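Endo-1,4-b-d-mannanase (PDB 1QNR) hydrolyses internal beta-1,4-mannosidic linkages in the backbone of mannans, as a fungal glycoside hydrolase of family 5. Local coordinates at residues K192-G206 with N229-H241. Sequence-based numbering, arbitrary orientation.
With NAG (2-acetamido-2-deoxy-beta-D-glucopyranose), chain G.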
ATOM      1  N   LYS A 192       2.781 -15.861  -6.007  1.00  9.77           N
ATOM      2  CA  LYS A 192       2.759 -17.076  -5.159  1.00  9.72           C
ATOM      3  C   LYS A 192       3.736 -18.138  -5.663  1.00  9.45           C
ATOM      4  O   LYS A 192       4.282 -18.952  -4.851  1.00 11.83           O
ATOM      5  CB  LYS A 192       1.339 -17.649  -5.024  1.00 11.90           C
ATOM      6  CG  LYS A 192       0.383 -16.700  -4.258  1.00 13.15           C
ATOM      7  CD  LYS A 192       0.691 -16.655  -2.765  1.00 12.75           C
ATOM      8  CE  LYS A 192      -0.533 -16.111  -1.993  1.00 15.64           C
ATOM      9  NZ  LYS A 192      -0.298 -15.958  -0.522  1.00 16.20           N
ATOM     10  N   SER A 193       4.023 -18.164  -6.977  1.00  9.56           N
ATOM     11  CA  SER A 193       4.996 -19.143  -7.536  1.00  8.74           C
ATOM     12  C   SER A 193       6.431 -18.785  -7.202  1.00 10.04           C
ATOM     13  O   SER A 193       7.340 -19.646  -7.308  1.00 11.79           O
ATOM     14  CB  SER A 193       4.853 -19.223  -9.088  1.00 10.98           C
ATOM     15  OG  SER A 193       5.516 -18.180  -9.834  1.00 12.12           O
ATOM     16  N   LEU A 194       6.676 -17.488  -6.827  1.00  8.78           N
ATOM     17  CA  LEU A 194       7.997 -17.045  -6.443  1.00  9.83           C
ATOM     18  C   LEU A 194       8.220 -17.081  -4.929  1.00  8.56           C
ATOM     19  O   LEU A 194       9.404 -17.014  -4.480  1.00 10.65           O
ATOM     20  CB  LEU A 194       8.197 -15.535  -6.822  1.00  9.07           C
ATOM     21  CG  LEU A 194       8.078 -15.265  -8.336  1.00 11.00           C
ATOM     22  CD1 LEU A 194       8.212 -13.750  -8.579  1.00 13.48           C
ATOM     23  CD2 LEU A 194       9.251 -15.962  -9.079  1.00 16.24           C
ATOM     24  N   ASP A 195       7.162 -17.128  -4.124  1.00  9.14           N
ATOM     25  CA  ASP A 195       7.252 -16.962  -2.664  1.00  8.81           C
ATOM     26  C   ASP A 195       5.992 -17.569  -1.999  1.00  9.17           C
ATOM     27  O   ASP A 195       4.864 -17.042  -2.204  1.00  9.47           O
ATOM     28  CB  ASP A 195       7.389 -15.465  -2.321  1.00  9.79           C
ATOM     29  CG  ASP A 195       7.322 -15.085  -0.849  1.00  9.48           C
ATOM     30  OD1 ASP A 195       7.021 -15.897   0.044  1.00  9.06           O
ATOM     31  OD2 ASP A 195       7.705 -13.881  -0.561  1.00  9.59           O
ATOM     32  N   SER A 196       6.136 -18.734  -1.335  1.00  8.56           N
ATOM     33  CA  SER A 196       4.970 -19.322  -0.644  1.00  9.06           C
ATOM     34  C   SER A 196       4.842 -18.946   0.835  1.00  9.69           C
ATOM     35  O   SER A 196       3.983 -19.423   1.610  1.00 13.77           O
ATOM     36  CB  SER A 196       5.022 -20.860  -0.724  1.00 12.43           C
ATOM     37  OG  SER A 196       6.207 -21.392  -0.102  1.00 15.47           O
ATOM     38  N   ASN A 197       5.738 -18.036   1.331  1.00  9.30           N
ATOM     39  CA  ASN A 197       5.736 -17.641   2.695  1.00  8.42           C
ATOM     40  C   ASN A 197       4.810 -16.462   3.005  1.00  8.44           C
ATOM     41  O   ASN A 197       4.363 -16.334   4.136  1.00 10.43           O
ATOM     42  CB  ASN A 197       7.163 -17.207   3.145  1.00  8.58           C
ATOM     43  CG  ASN A 197       8.191 -18.310   2.979  1.00  8.77           C
ATOM     44  OD1 ASN A 197       7.928 -19.459   3.333  1.00 10.40           O
ATOM     45  ND2 ASN A 197       9.347 -17.931   2.352  1.00  9.57           N
ATOM     46  N   HIS A 198       4.569 -15.594   2.009  1.00  8.95           N
ATOM     47  CA  HIS A 198       3.905 -14.274   2.289  1.00  7.46           C
ATOM     48  C   HIS A 198       2.542 -14.080   1.663  1.00  7.37           C
ATOM     49  O   HIS A 198       2.183 -14.684   0.616  1.00  8.60           O
ATOM     50  CB  HIS A 198       4.837 -13.133   1.767  1.00  9.02           C
ATOM     51  CG  HIS A 198       6.139 -13.036   2.539  1.00  7.80           C
ATOM     52  ND1 HIS A 198       7.395 -13.200   1.925  1.00  8.33           N
ATOM     53  CD2 HIS A 198       6.335 -12.747   3.870  1.00  8.37           C
ATOM     54  CE1 HIS A 198       8.294 -13.001   2.921  1.00  8.16           C
ATOM     55  NE2 HIS A 198       7.697 -12.786   4.109  1.00  8.95           N
ATOM     56  N   LEU A 199       1.727 -13.275   2.384  1.00  7.69           N
ATOM     57  CA  LEU A 199       0.429 -12.847   1.884  1.00  7.28           C
ATOM     58  C   LEU A 199       0.532 -11.932   0.649  1.00  8.22           C
ATOM     59  O   LEU A 199       1.578 -11.287   0.426  1.00  8.84           O
ATOM     60  CB  LEU A 199      -0.259 -12.024   3.003  1.00  7.95           C
ATOM     61  CG  LEU A 199      -0.491 -12.800   4.319  1.00  8.11           C
ATOM     62  CD1 LEU A 199      -1.064 -11.850   5.423  1.00 10.86           C
ATOM     63  CD2 LEU A 199      -1.408 -14.027   4.118  1.00  9.38           C
ATOM     64  N   VAL A 200      -0.497 -11.912  -0.208  1.00  7.93           N
ATOM     65  CA  VAL A 200      -0.583 -11.080  -1.405  1.00  7.65           C
ATOM     66  C   VAL A 200      -1.944 -10.354  -1.403  1.00  7.40           C
ATOM     67  O   VAL A 200      -2.991 -10.901  -1.068  1.00  7.99           O
ATOM     68  CB  VAL A 200      -0.426 -11.917  -2.672  1.00  8.70           C
ATOM     69  CG1 VAL A 200      -0.438 -11.107  -3.989  1.00  9.02           C
ATOM     70  CG2 VAL A 200       0.896 -12.733  -2.664  1.00  9.32           C
ATOM     71  N   THR A 201      -1.924  -9.060  -1.860  1.00  6.90           N
ATOM     72  CA  THR A 201      -3.152  -8.261  -1.910  1.00  7.78           C
ATOM     73  C   THR A 201      -3.104  -7.344  -3.155  1.00  6.32           C
ATOM     74  O   THR A 201      -2.034  -7.164  -3.778  1.00  7.84           O
ATOM     75  CB  THR A 201      -3.352  -7.434  -0.610  1.00  8.86           C
ATOM     76  OG1 THR A 201      -4.696  -6.868  -0.577  1.00  9.45           O
ATOM     77  CG2 THR A 201      -2.317  -6.336  -0.514  1.00  8.29           C
ATOM     78  N   LEU A 202      -4.239  -6.775  -3.576  1.00  8.32           N
ATOM     79  CA  LEU A 202      -4.307  -6.003  -4.806  1.00  8.42           C
ATOM     80  C   LEU A 202      -3.812  -4.538  -4.645  1.00  7.08           C
ATOM     81  O   LEU A 202      -3.070  -4.116  -5.574  1.00  8.08           O
ATOM     82  CB  LEU A 202      -5.789  -6.018  -5.302  1.00  9.45           C
ATOM     83  CG  LEU A 202      -6.091  -5.244  -6.613  1.00  8.73           C
ATOM     84  CD1 LEU A 202      -5.181  -5.637  -7.773  1.00  8.97           C
ATOM     85  CD2 LEU A 202      -7.579  -5.457  -7.025  1.00 10.07           C
ATOM     86  N   GLY A 203      -4.169  -3.828  -3.565  1.00  7.23           N
ATOM     87  CA  GLY A 203      -3.796  -2.413  -3.471  1.00  8.33           C
ATOM     88  C   GLY A 203      -4.830  -1.428  -4.029  1.00  8.03           C
ATOM     89  O   GLY A 203      -4.516  -0.255  -4.143  1.00  8.34           O
ATOM     90  N   ASP A 204      -5.985  -1.933  -4.460  1.00  8.51           N
ATOM     91  CA  ASP A 204      -7.039  -1.021  -4.944  1.00  8.69           C
ATOM     92  C   ASP A 204      -7.652  -0.205  -3.831  1.00  8.87           C
ATOM     93  O   ASP A 204      -7.572  -0.442  -2.619  1.00  8.83           O
ATOM     94  CB  ASP A 204      -8.111  -1.884  -5.676  1.00 10.39           C
ATOM     95  CG  ASP A 204      -8.788  -2.810  -4.693  1.00 12.15           C
ATOM     96  OD1 ASP A 204      -8.087  -3.628  -4.013  1.00 12.30           O
ATOM     97  OD2 ASP A 204     -10.052  -2.757  -4.532  1.00 15.86           O
ATOM     98  N   GLU A 205      -8.353   0.854  -4.326  1.00  8.94           N
ATOM     99  CA  GLU A 205      -9.090   1.792  -3.438  1.00  7.41           C
ATOM    100  C   GLU A 205     -10.384   1.276  -2.859  1.00  7.29           C
ATOM    101  O   GLU A 205     -11.040   1.896  -1.977  1.00  8.39           O
ATOM    102  CB  GLU A 205      -9.336   3.067  -4.219  1.00  8.38           C
ATOM    103  CG  GLU A 205      -8.045   3.796  -4.683  1.00  9.19           C
ATOM    104  CD  GLU A 205      -8.386   4.789  -5.810  1.00 10.01           C
ATOM    105  OE1 GLU A 205      -8.388   4.222  -6.946  1.00 11.71           O
ATOM    106  OE2 GLU A 205      -8.702   6.007  -5.644  1.00 13.63           O
ATOM    107  N   GLY A 206     -10.930   0.155  -3.454  1.00  8.21           N
ATOM    108  CA  GLY A 206     -12.227  -0.371  -3.054  1.00  9.83           C
ATOM    109  C   GLY A 206     -13.396   0.096  -3.938  1.00  8.90           C
ATOM    110  O   GLY A 206     -14.564  -0.117  -3.539  1.00  9.63           O
ATOM    111  N   ASN A 229     -13.075  -8.844  -6.930  1.00 10.91           N
ATOM    112  CA  ASN A 229     -11.653  -8.903  -6.692  1.00 11.85           C
ATOM    113  C   ASN A 229     -11.332  -9.687  -5.411  1.00 12.71           C
ATOM    114  O   ASN A 229     -10.362 -10.514  -5.431  1.00 12.14           O
ATOM    115  CB  ASN A 229     -11.023  -7.499  -6.616  1.00 11.41           C
ATOM    116  CG  ASN A 229     -11.050  -6.740  -7.913  1.00 10.38           C
ATOM    117  OD1 ASN A 229     -11.034  -7.329  -9.014  1.00 12.33           O
ATOM    118  ND2 ASN A 229     -11.040  -5.371  -7.888  1.00 11.83           N
ATOM    119  N   VAL A 230     -12.113  -9.417  -4.327  1.00 14.19           N
ATOM    120  CA  VAL A 230     -11.674 -10.112  -3.085  1.00 15.72           C
ATOM    121  C   VAL A 230     -12.010 -11.601  -3.101  1.00 15.31           C
ATOM    122  O   VAL A 230     -11.485 -12.303  -2.234  1.00 16.94           O
ATOM    123  CB  VAL A 230     -12.315  -9.481  -1.836  1.00 18.23           C
ATOM    124  CG1 VAL A 230     -11.836  -8.065  -1.616  1.00 20.52           C
ATOM    125  CG2 VAL A 230     -13.837  -9.509  -1.806  1.00 18.21           C
ATOM    126  N   GLN A 231     -12.744 -12.127  -4.047  1.00 13.24           N
ATOM    127  CA  GLN A 231     -13.014 -13.544  -4.208  1.00 15.60           C
ATOM    128  C   GLN A 231     -11.902 -14.270  -4.940  1.00 13.29           C
ATOM    129  O   GLN A 231     -11.880 -15.517  -4.947  1.00 16.92           O
ATOM    130  CB  GLN A 231     -14.367 -13.780  -4.975  1.00 23.23           C
ATOM    131  CG  GLN A 231     -15.451 -13.390  -3.996  1.00 31.85           C
ATOM    132  CD  GLN A 231     -16.838 -13.112  -4.501  1.00 38.44           C
ATOM    133  OE1 GLN A 231     -17.563 -12.421  -3.743  1.00 42.11           O
ATOM    134  NE2 GLN A 231     -17.176 -13.581  -5.682  1.00 39.83           N
ATOM    135  N   ILE A 232     -10.886 -13.596  -5.520  1.00 11.15           N
ATOM    136  CA  ILE A 232      -9.761 -14.252  -6.207  1.00 11.12           C
ATOM    137  C   ILE A 232      -8.971 -15.090  -5.190  1.00 10.78           C
ATOM    138  O   ILE A 232      -8.585 -14.573  -4.142  1.00 11.34           O
ATOM    139  CB  ILE A 232      -8.861 -13.171  -6.911  1.00 11.28           C
ATOM    140  CG1 ILE A 232      -9.657 -12.466  -8.046  1.00 10.87           C
ATOM    141  CG2 ILE A 232      -7.551 -13.795  -7.429  1.00 11.97           C
ATOM    142  CD1 ILE A 232      -8.918 -11.266  -8.656  1.00 11.78           C
ATOM    143  N   LYS A 233      -8.733 -16.384  -5.480  1.00 13.23           N
ATOM    144  CA  LYS A 233      -8.173 -17.275  -4.485  1.00 14.10           C
ATOM    145  C   LYS A 233      -6.761 -16.937  -4.053  1.00 11.65           C
ATOM    146  O   LYS A 233      -6.413 -17.159  -2.876  1.00 12.44           O
ATOM    147  CB  LYS A 233      -8.137 -18.731  -5.068  1.00 19.61           C
ATOM    148  CG  LYS A 233      -9.420 -19.320  -5.585  1.00 25.70           C
ATOM    149  CD  LYS A 233      -9.173 -20.840  -5.668  1.00 30.61           C
ATOM    150  CE  LYS A 233      -7.953 -21.319  -6.436  1.00 32.02           C
ATOM    151  NZ  LYS A 233      -8.235 -22.794  -6.765  1.00 34.63           N
ATOM    152  N   SER A 234      -5.981 -16.355  -5.001  1.00 12.34           N
ATOM    153  CA  SER A 234      -4.576 -16.011  -4.740  1.00 11.24           C
ATOM    154  C   SER A 234      -4.430 -14.604  -4.166  1.00 10.30           C
ATOM    155  O   SER A 234      -3.253 -14.135  -4.064  1.00 11.70           O
ATOM    156  CB  SER A 234      -3.795 -16.255  -6.020  1.00 12.62           C
ATOM    157  OG  SER A 234      -4.483 -15.747  -7.163  1.00 11.90           O
ATOM    158  N   LEU A 235      -5.515 -13.913  -3.790  1.00  8.84           N
ATOM    159  CA  LEU A 235      -5.426 -12.664  -2.962  1.00  9.71           C
ATOM    160  C   LEU A 235      -5.903 -13.078  -1.584  1.00 10.06           C
ATOM    161  O   LEU A 235      -7.004 -13.632  -1.375  1.00 12.48           O
ATOM    162  CB  LEU A 235      -6.279 -11.513  -3.555  1.00 10.13           C
ATOM    163  CG  LEU A 235      -5.842 -11.056  -4.945  1.00  9.98           C
ATOM    164  CD1 LEU A 235      -6.828  -9.983  -5.470  1.00 11.36           C
ATOM    165  CD2 LEU A 235      -4.432 -10.465  -5.001  1.00 10.91           C
ATOM    166  N   ASP A 236      -5.161 -12.741  -0.518  1.00  8.02           N
ATOM    167  CA  ASP A 236      -5.432 -13.226   0.829  1.00  8.13           C
ATOM    168  C   ASP A 236      -6.313 -12.326   1.671  1.00  9.23           C
ATOM    169  O   ASP A 236      -6.940 -12.739   2.630  1.00 11.10           O
ATOM    170  CB  ASP A 236      -4.062 -13.490   1.569  1.00  9.99           C
ATOM    171  CG  ASP A 236      -3.259 -14.537   0.881  1.00 11.82           C
ATOM    172  OD1 ASP A 236      -3.746 -15.701   0.799  1.00 17.17           O
ATOM    173  OD2 ASP A 236      -2.169 -14.263   0.351  1.00 10.20           O
ATOM    174  N   PHE A 237      -6.368 -11.020   1.326  1.00  8.54           N
ATOM    175  CA  PHE A 237      -7.196 -10.047   2.077  1.00  8.56           C
ATOM    176  C   PHE A 237      -7.541  -8.869   1.167  1.00  8.61           C
ATOM    177  O   PHE A 237      -6.844  -8.689   0.153  1.00  9.24           O
ATOM    178  CB  PHE A 237      -6.494  -9.564   3.391  1.00 10.44           C
ATOM    179  CG  PHE A 237      -5.178  -8.857   3.157  1.00  8.67           C
ATOM    180  CD1 PHE A 237      -5.171  -7.458   3.068  1.00  8.55           C
ATOM    181  CD2 PHE A 237      -3.968  -9.548   3.182  1.00 10.28           C
ATOM    182  CE1 PHE A 237      -3.946  -6.753   2.934  1.00  8.62           C
ATOM    183  CE2 PHE A 237      -2.741  -8.866   3.064  1.00 10.24           C
ATOM    184  CZ  PHE A 237      -2.725  -7.465   2.952  1.00  8.97           C
ATOM    185  N   GLY A 238      -8.564  -8.083   1.543  1.00  8.72           N
ATOM    186  CA  GLY A 238      -8.981  -6.937   0.732  1.00  8.50           C
ATOM    187  C   GLY A 238      -8.353  -5.629   1.236  1.00  8.77           C
ATOM    188  O   GLY A 238      -8.016  -5.514   2.448  1.00 10.51           O
ATOM    189  N   THR A 239      -8.183  -4.645   0.345  1.00  8.39           N
ATOM    190  CA  THR A 239      -7.740  -3.291   0.718  1.00  7.56           C
ATOM    191  C   THR A 239      -8.775  -2.274   0.259  1.00  6.74           C
ATOM    192  O   THR A 239      -9.421  -2.417  -0.808  1.00  7.89           O
ATOM    193  CB  THR A 239      -6.381  -2.906   0.011  1.00  8.11           C
ATOM    194  OG1 THR A 239      -6.455  -3.167  -1.413  1.00 10.96           O
ATOM    195  CG2 THR A 239      -5.228  -3.744   0.618  1.00  9.58           C
ATOM    196  N   PHE A 240      -8.915  -1.179   1.034  1.00  7.41           N
ATOM    197  CA  PHE A 240      -9.723  -0.041   0.533  1.00  7.21           C
ATOM    198  C   PHE A 240      -9.163   1.271   1.105  1.00  8.72           C
ATOM    199  O   PHE A 240      -8.472   1.250   2.143  1.00  8.65           O
ATOM    200  CB  PHE A 240     -11.226  -0.124   0.801  1.00  8.65           C
ATOM    201  CG  PHE A 240     -11.601  -0.158   2.266  1.00  8.53           C
ATOM    202  CD1 PHE A 240     -11.624  -1.335   2.975  1.00 10.12           C
ATOM    203  CD2 PHE A 240     -11.928   1.025   2.920  1.00  8.85           C
ATOM    204  CE1 PHE A 240     -11.999  -1.426   4.338  1.00 10.38           C
ATOM    205  CE2 PHE A 240     -12.294   0.991   4.321  1.00  9.25           C
ATOM    206  CZ  PHE A 240     -12.323  -0.262   4.995  1.00 10.57           C
ATOM    207  N   HIS A 241      -9.333   2.379   0.369  1.00  7.71           N
ATOM    208  CA  HIS A 241      -8.804   3.703   0.739  1.00  7.40           C
ATOM    209  C   HIS A 241      -9.992   4.710   0.904  1.00  8.95           C
ATOM    210  O   HIS A 241     -11.085   4.295   0.606  1.00 10.93           O
ATOM    211  CB  HIS A 241      -7.849   4.223  -0.381  1.00  7.64           C
ATOM    212  CG  HIS A 241      -6.636   3.325  -0.646  1.00  7.24           C
ATOM    213  ND1 HIS A 241      -5.707   3.605  -1.640  1.00  9.62           N
ATOM    214  CD2 HIS A 241      -6.196   2.146  -0.131  1.00  8.63           C
ATOM    215  CE1 HIS A 241      -4.735   2.721  -1.655  1.00 10.76           C
ATOM    216  NE2 HIS A 241      -5.030   1.765  -0.760  1.00  9.78           N
TER
HETATM  217  C1  NAG G 431      12.747 -19.858   1.261  1.00  9.86           C
HETATM  218  C2  NAG G 431      13.298 -21.163   1.817  1.00  9.21           C
HETATM  219  C3  NAG G 431      12.853 -22.215   0.800  1.00  9.75           C
HETATM  220  C4  NAG G 431      11.318 -22.195   0.610  1.00  8.84           C
HETATM  221  C5  NAG G 431      10.847 -20.785   0.151  1.00 10.07           C
HETATM  222  C6  NAG G 431       9.328 -20.679   0.053  1.00 10.79           C
HETATM  223  C7  NAG G 431      15.488 -21.434   2.905  1.00 14.21           C
HETATM  224  C8  NAG G 431      16.968 -21.415   2.696  1.00 14.49           C
HETATM  225  N2  NAG G 431      14.783 -21.006   1.812  1.00 11.71           N
HETATM  226  O3  NAG G 431      13.248 -23.501   1.326  1.00 12.66           O
HETATM  227  O4  NAG G 431      10.969 -23.141  -0.464  1.00 12.06           O
HETATM  228  O5  NAG G 431      11.295 -19.865   1.163  1.00  9.55           O
HETATM  229  O6  NAG G 431       8.997 -19.402  -0.616  1.00 12.24           O
HETATM  230  O7  NAG G 431      14.928 -21.852   3.871  1.00 14.78           O
HETATM  231  O   HOH W   1      -6.926  -7.707  -2.594  1.00 12.73           O
HETATM  232  O   HOH W   2      -8.883  -5.599  -2.417  1.00 13.38           O
HETATM  233  O   HOH W   3     -12.305  -2.803  -6.073  1.00 16.09           O
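With its chain bent about CB-CG (chi2 -72°), Lys192 swings NZ toward Asp236, whose CG stands anti to its own carbonyl carbon (chi1 -62°) and meets it from the opposite direction. The place is the wall of the family 5 TIM barrel, where the successive strands 199-201 and 238-242 are joined by Asp236, by Thr201 OG1 and by a water. Asp236 OD2 takes two donors: Lys192 NZ closes a salt bridge of 2.7 Å on the syn lone pair, while Val200 N comes in at 2.9 Å on the anti one. Asp236 N returns an almost straight bond to Val200 O, so backbone and carboxylate together grip Val200 of strand 199-201 from the loop that leads into strand 238-242. With an alanine here, Val200 N is likely to lose its carboxylate acceptor and Lys192 its countercharge.

Further along, Thr201 lays CB over a face of the Phe237 ring, 3.8 Å from its centroid, a CH-pi contact; its OG1 donates to Phe237 O from above the carbonyl plane. Water 1 bridges that same oxygen to Leu202 N. Beyond strand 199-201, toward the C-terminal end of the barrel strands, where family 5 enzymes have their active site, Glu205 OE2 pairs with Arg171 and hydrogen-bonds O6 of a bound beta-D-mannopyranose, and His241, held by Glu169 and Glu275, rests a ring face against Glu205 CA. Thr239 OG1 donates to Asp204 O at 3.2 Å, lying in the carbonyl plane on a lone pair.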